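Local coordinates for protein monovalent Na+/H+ antiporter subunit A (Dietzia sp. DQ12-45-1b, PDB 7D3U) that probably exchanges sodium ions for protons across the cell membrane as the large subunit of the multisubunit Mrp antiporter complex, at residues D647-L658 with G818-A829. Sequence-based numbering, arbitrary orientation.
Sequences DVALTQLLVEVL and GGGFNSALIGGA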
ATOM      1  N   ASP B 647       3.336 -23.843  27.081  1.00 79.77           N
ATOM      2  CA  ASP B 647       2.123 -23.283  26.493  1.00 79.77           C
ATOM      3  C   ASP B 647       2.300 -23.045  24.999  1.00 79.77           C
ATOM      4  O   ASP B 647       1.385 -23.301  24.203  1.00 79.77           O
ATOM      5  CB  ASP B 647       1.753 -21.984  27.209  1.00 79.77           C
ATOM      6  CG  ASP B 647       0.312 -21.573  26.972  1.00 79.77           C
ATOM      7  OD1 ASP B 647      -0.368 -22.217  26.148  1.00 79.77           O
ATOM      8  OD2 ASP B 647      -0.143 -20.604  27.615  1.00 79.77           O
ATOM      9  N   VAL B 648       3.481 -22.575  24.598  1.00 75.55           N
ATOM     10  CA  VAL B 648       3.745 -22.353  23.182  1.00 75.55           C
ATOM     11  C   VAL B 648       3.786 -23.677  22.433  1.00 75.55           C
ATOM     12  O   VAL B 648       3.329 -23.768  21.291  1.00 75.55           O
ATOM     13  CB  VAL B 648       5.048 -21.556  23.002  1.00 75.55           C
ATOM     14  CG1 VAL B 648       5.284 -21.254  21.536  1.00 75.55           C
ATOM     15  CG2 VAL B 648       4.994 -20.276  23.812  1.00 75.55           C
ATOM     16  N   ALA B 649       4.317 -24.728  23.061  1.00 74.07           N
ATOM     17  CA  ALA B 649       4.318 -26.041  22.421  1.00 74.07           C
ATOM     18  C   ALA B 649       2.898 -26.561  22.236  1.00 74.07           C
ATOM     19  O   ALA B 649       2.563 -27.117  21.183  1.00 74.07           O
ATOM     20  CB  ALA B 649       5.147 -27.028  23.239  1.00 74.07           C
ATOM     21  N   LEU B 650       2.059 -26.407  23.262  1.00 75.81           N
ATOM     22  CA  LEU B 650       0.651 -26.773  23.148  1.00 75.81           C
ATOM     23  C   LEU B 650      -0.010 -26.059  21.976  1.00 75.81           C
ATOM     24  O   LEU B 650      -0.645 -26.691  21.117  1.00 75.81           O
ATOM     25  CB  LEU B 650      -0.067 -26.431  24.453  1.00 75.81           C
ATOM     26  CG  LEU B 650      -0.729 -27.558  25.232  1.00 75.81           C
ATOM     27  CD1 LEU B 650      -1.552 -26.985  26.367  1.00 75.81           C
ATOM     28  CD2 LEU B 650      -1.597 -28.365  24.302  1.00 75.81           C
ATOM     29  N   THR B 651       0.123 -24.732  21.936  1.00 74.78           N
ATOM     30  CA  THR B 651      -0.500 -23.961  20.868  1.00 74.78           C
ATOM     31  C   THR B 651       0.063 -24.337  19.506  1.00 74.78           C
ATOM     32  O   THR B 651      -0.675 -24.366  18.520  1.00 74.78           O
ATOM     33  CB  THR B 651      -0.326 -22.468  21.133  1.00 74.78           C
ATOM     34  OG1 THR B 651      -1.103 -22.100  22.279  1.00 74.78           O
ATOM     35  CG2 THR B 651      -0.792 -21.649  19.944  1.00 74.78           C
ATOM     36  N   GLN B 652       1.356 -24.658  19.433  1.00 71.61           N
ATOM     37  CA  GLN B 652       1.948 -25.047  18.159  1.00 71.61           C
ATOM     38  C   GLN B 652       1.390 -26.377  17.676  1.00 71.61           C
ATOM     39  O   GLN B 652       1.066 -26.523  16.494  1.00 71.61           O
ATOM     40  CB  GLN B 652       3.466 -25.116  18.286  1.00 71.61           C
ATOM     41  CG  GLN B 652       4.161 -25.614  17.039  1.00 71.61           C
ATOM     42  CD  GLN B 652       3.703 -24.887  15.795  1.00 71.61           C
ATOM     43  OE1 GLN B 652       3.136 -25.488  14.886  1.00 71.61           O
ATOM     44  NE2 GLN B 652       3.949 -23.585  15.749  1.00 71.61           N
ATOM     45  N   LEU B 653       1.273 -27.358  18.573  1.00 72.12           N
ATOM     46  CA  LEU B 653       0.646 -28.627  18.212  1.00 72.12           C
ATOM     47  C   LEU B 653      -0.763 -28.408  17.680  1.00 72.12           C
ATOM     48  O   LEU B 653      -1.138 -28.930  16.618  1.00 72.12           O
ATOM     49  CB  LEU B 653       0.612 -29.556  19.424  1.00 72.12           C
ATOM     50  CG  LEU B 653       1.868 -30.361  19.738  1.00 72.12           C
ATOM     51  CD1 LEU B 653       1.663 -31.185  20.992  1.00 72.12           C
ATOM     52  CD2 LEU B 653       2.220 -31.251  18.565  1.00 72.12           C
ATOM     53  N   LEU B 654      -1.563 -27.630  18.412  1.00 72.15           N
ATOM     54  CA  LEU B 654      -2.958 -27.449  18.025  1.00 72.15           C
ATOM     55  C   LEU B 654      -3.082 -26.675  16.718  1.00 72.15           C
ATOM     56  O   LEU B 654      -3.929 -26.997  15.877  1.00 72.15           O
ATOM     57  CB  LEU B 654      -3.714 -26.754  19.150  1.00 72.15           C
ATOM     58  CG  LEU B 654      -3.841 -27.622  20.398  1.00 72.15           C
ATOM     59  CD1 LEU B 654      -4.467 -26.845  21.530  1.00 72.15           C
ATOM     60  CD2 LEU B 654      -4.663 -28.853  20.076  1.00 72.15           C
ATOM     61  N   VAL B 655      -2.238 -25.660  16.518  1.00 71.67           N
ATOM     62  CA  VAL B 655      -2.273 -24.903  15.274  1.00 71.67           C
ATOM     63  C   VAL B 655      -1.795 -25.762  14.115  1.00 71.67           C
ATOM     64  O   VAL B 655      -2.302 -25.640  12.997  1.00 71.67           O
ATOM     65  CB  VAL B 655      -1.445 -23.614  15.423  1.00 71.67           C
ATOM     66  CG1 VAL B 655      -1.029 -23.072  14.070  1.00 71.67           C
ATOM     67  CG2 VAL B 655      -2.241 -22.575  16.183  1.00 71.67           C
ATOM     68  N   GLU B 656      -0.852 -26.671  14.361  1.00 73.50           N
ATOM     69  CA  GLU B 656      -0.435 -27.590  13.310  1.00 73.50           C
ATOM     70  C   GLU B 656      -1.578 -28.503  12.896  1.00 73.50           C
ATOM     71  O   GLU B 656      -1.805 -28.719  11.700  1.00 73.50           O
ATOM     72  CB  GLU B 656       0.767 -28.412  13.774  1.00 73.50           C
ATOM     73  CG  GLU B 656       1.114 -29.573  12.860  1.00 73.50           C
ATOM     74  CD  GLU B 656       0.519 -30.880  13.335  1.00 73.50           C
ATOM     75  OE1 GLU B 656      -0.234 -30.860  14.328  1.00 73.50           O
ATOM     76  OE2 GLU B 656       0.804 -31.927  12.717  1.00 73.50           O
ATOM     77  N   VAL B 657      -2.321 -29.042  13.866  1.00 73.01           N
ATOM     78  CA  VAL B 657      -3.419 -29.933  13.495  1.00 73.01           C
ATOM     79  C   VAL B 657      -4.530 -29.155  12.791  1.00 73.01           C
ATOM     80  O   VAL B 657      -5.110 -29.630  11.805  1.00 73.01           O
ATOM     81  CB  VAL B 657      -3.935 -30.718  14.718  1.00 73.01           C
ATOM     82  CG1 VAL B 657      -4.981 -29.944  15.498  1.00 73.01           C
ATOM     83  CG2 VAL B 657      -4.500 -32.054  14.278  1.00 73.01           C
ATOM     84  N   LEU B 658      -4.806 -27.928  13.242  1.00 72.49           N
ATOM     85  CA  LEU B 658      -5.879 -27.148  12.643  1.00 72.49           C
ATOM     86  C   LEU B 658      -5.480 -26.501  11.326  1.00 72.49           C
ATOM     87  O   LEU B 658      -6.359 -26.028  10.601  1.00 72.49           O
ATOM     88  CB  LEU B 658      -6.367 -26.077  13.617  1.00 72.49           C
ATOM     89  CG  LEU B 658      -7.231 -26.621  14.751  1.00 72.49           C
ATOM     90  CD1 LEU B 658      -7.734 -25.494  15.624  1.00 72.49           C
ATOM     91  CD2 LEU B 658      -8.391 -27.423  14.194  1.00 72.49           C
ATOM     92  N   GLY B 818      -1.677 -23.456  29.102  1.00 81.73           N
ATOM     93  CA  GLY B 818      -2.829 -23.370  28.226  1.00 81.73           C
ATOM     94  C   GLY B 818      -3.986 -22.597  28.818  1.00 81.73           C
ATOM     95  O   GLY B 818      -4.754 -23.156  29.603  1.00 81.73           O
ATOM     96  N   GLY B 819      -4.132 -21.320  28.463  1.00 84.28           N
ATOM     97  CA  GLY B 819      -5.195 -20.539  29.066  1.00 84.28           C
ATOM     98  C   GLY B 819      -6.493 -20.409  28.295  1.00 84.28           C
ATOM     99  O   GLY B 819      -7.536 -20.857  28.777  1.00 84.28           O
ATOM    100  N   GLY B 820      -6.459 -19.810  27.106  1.00 81.28           N
ATOM    101  CA  GLY B 820      -7.661 -19.757  26.298  1.00 81.28           C
ATOM    102  C   GLY B 820      -7.472 -20.128  24.844  1.00 81.28           C
ATOM    103  O   GLY B 820      -8.397 -20.629  24.197  1.00 81.28           O
ATOM    104  N   PHE B 821      -6.256 -19.952  24.332  1.00 80.92           N
ATOM    105  CA  PHE B 821      -6.002 -20.271  22.935  1.00 80.92           C
ATOM    106  C   PHE B 821      -5.841 -21.763  22.727  1.00 80.92           C
ATOM    107  O   PHE B 821      -6.392 -22.319  21.775  1.00 80.92           O
ATOM    108  CB  PHE B 821      -4.761 -19.541  22.431  1.00 80.92           C
ATOM    109  CG  PHE B 821      -4.972 -18.078  22.216  1.00 80.92           C
ATOM    110  CD1 PHE B 821      -5.548 -17.617  21.048  1.00 80.92           C
ATOM    111  CD2 PHE B 821      -4.601 -17.165  23.183  1.00 80.92           C
ATOM    112  CE1 PHE B 821      -5.745 -16.271  20.846  1.00 80.92           C
ATOM    113  CE2 PHE B 821      -4.796 -15.820  22.987  1.00 80.92           C
ATOM    114  CZ  PHE B 821      -5.372 -15.373  21.820  1.00 80.92           C
ATOM    115  N   ASN B 822      -5.098 -22.423  23.609  1.00 80.13           N
ATOM    116  CA  ASN B 822      -5.038 -23.876  23.574  1.00 80.13           C
ATOM    117  C   ASN B 822      -6.405 -24.478  23.867  1.00 80.13           C
ATOM    118  O   ASN B 822      -6.810 -25.454  23.226  1.00 80.13           O
ATOM    119  CB  ASN B 822      -3.984 -24.361  24.562  1.00 80.13           C
ATOM    120  CG  ASN B 822      -2.732 -23.507  24.526  1.00 80.13           C
ATOM    121  OD1 ASN B 822      -1.775 -23.825  23.827  1.00 80.13           O
ATOM    122  ND2 ASN B 822      -2.745 -22.400  25.256  1.00 80.13           N
ATOM    123  N   SER B 823      -7.141 -23.883  24.808  1.00 79.61           N
ATOM    124  CA  SER B 823      -8.505 -24.324  25.083  1.00 79.61           C
ATOM    125  C   SER B 823      -9.373 -24.257  23.835  1.00 79.61           C
ATOM    126  O   SER B 823     -10.176 -25.161  23.580  1.00 79.61           O
ATOM    127  CB  SER B 823      -9.117 -23.467  26.187  1.00 79.61           C
ATOM    128  OG  SER B 823      -8.832 -23.996  27.463  1.00 79.61           O
ATOM    129  N   ALA B 824      -9.232 -23.193  23.048  1.00 78.16           N
ATOM    130  CA  ALA B 824     -10.102 -23.022  21.891  1.00 78.16           C
ATOM    131  C   ALA B 824      -9.650 -23.867  20.708  1.00 78.16           C
ATOM    132  O   ALA B 824     -10.483 -24.390  19.963  1.00 78.16           O
ATOM    133  CB  ALA B 824     -10.164 -21.548  21.508  1.00 78.16           C
ATOM    134  N   LEU B 825      -8.341 -24.017  20.514  1.00 77.92           N
ATOM    135  CA  LEU B 825      -7.867 -24.841  19.412  1.00 77.92           C
ATOM    136  C   LEU B 825      -8.104 -26.323  19.682  1.00 77.92           C
ATOM    137  O   LEU B 825      -8.314 -27.096  18.742  1.00 77.92           O
ATOM    138  CB  LEU B 825      -6.390 -24.561  19.143  1.00 77.92           C
ATOM    139  CG  LEU B 825      -6.013 -23.110  18.831  1.00 77.92           C
ATOM    140  CD1 LEU B 825      -4.535 -22.873  19.082  1.00 77.92           C
ATOM    141  CD2 LEU B 825      -6.381 -22.727  17.412  1.00 77.92           C
ATOM    142  N   ILE B 826      -8.120 -26.737  20.953  1.00 78.11           N
ATOM    143  CA  ILE B 826      -8.462 -28.123  21.261  1.00 78.11           C
ATOM    144  C   ILE B 826      -9.952 -28.391  21.140  1.00 78.11           C
ATOM    145  O   ILE B 826     -10.368 -29.555  21.184  1.00 78.11           O
ATOM    146  CB  ILE B 826      -7.964 -28.504  22.667  1.00 78.11           C
ATOM    147  CG1 ILE B 826      -7.588 -29.984  22.717  1.00 78.11           C
ATOM    148  CG2 ILE B 826      -9.009 -28.192  23.711  1.00 78.11           C
ATOM    149  CD1 ILE B 826      -7.098 -30.429  24.066  1.00 78.11           C
ATOM    150  N   GLY B 827     -10.766 -27.352  20.981  1.00 79.04           N
ATOM    151  CA  GLY B 827     -12.167 -27.524  20.658  1.00 79.04           C
ATOM    152  C   GLY B 827     -12.359 -27.456  19.159  1.00 79.04           C
ATOM    153  O   GLY B 827     -13.254 -28.090  18.595  1.00 79.04           O
ATOM    154  N   GLY B 828     -11.508 -26.670  18.501  1.00 77.64           N
ATOM    155  CA  GLY B 828     -11.461 -26.709  17.050  1.00 77.64           C
ATOM    156  C   GLY B 828     -11.067 -28.078  16.531  1.00 77.64           C
ATOM    157  O   GLY B 828     -11.560 -28.529  15.494  1.00 77.64           O
ATOM    158  N   ALA B 829     -10.170 -28.759  17.245  1.00 77.75           N
ATOM    159  CA  ALA B 829      -9.847 -30.138  16.898  1.00 77.75           C
ATOM    160  C   ALA B 829     -11.069 -31.039  17.048  1.00 77.75           C
ATOM    161  O   ALA B 829     -11.285 -31.948  16.239  1.00 77.75           O
ATOM    162  CB  ALA B 829      -8.694 -30.645  17.763  1.00 77.75           C
TER
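Asn822 meets Asp647 and Thr651 through its side-chain amide, a worked example of an amide bridging two polar groups on a neighbouring helix. ND2 of Asn822 makes a weak hydrogen bond of doubtful geometry to OD1 of Asp647, the carboxylate and amide planes lying 40° apart. OD1 of Asn822 is placed to accept from OG1 of Thr651, the side chains crossing at about a right angle, though the modelled distance is too short to be trusted. With chi1 at -162°, Asp647 carries its carboxylate away from its own backbone N to the start of the other helix, OD1 lying 3.4 Å from CA of Gly818. A leucine in place of Asp647 would probably leave ND2 of Asn822 without its acceptor and the amide less fixed in rotation. The helices run roughly parallel, 25° apart, and pack knobs-into-holes: Asn822 fits among Asp647, Leu650, Thr651 and Leu654, and Leu825, one turn on, among Thr651, Leu654, Val655 and Leu658. The contact joins the MbhD-related and MnhB-related regions through predicted membrane-spanning helices. Toward the C-terminal ends of both segments, apolar packing takes over. CB of Leu825 rests 3.5 Å from CB of Leu654, while its methyls part, CD1 to CG2 of Val655 (3.7 Å) and CD2 to CD1 of Leu658 (3.6 Å). CD2 of Leu658 lies against the backbone of Gly828. Leu650 and Leu654 also pack on subunit F, Thr651 and Val655 on subunit C.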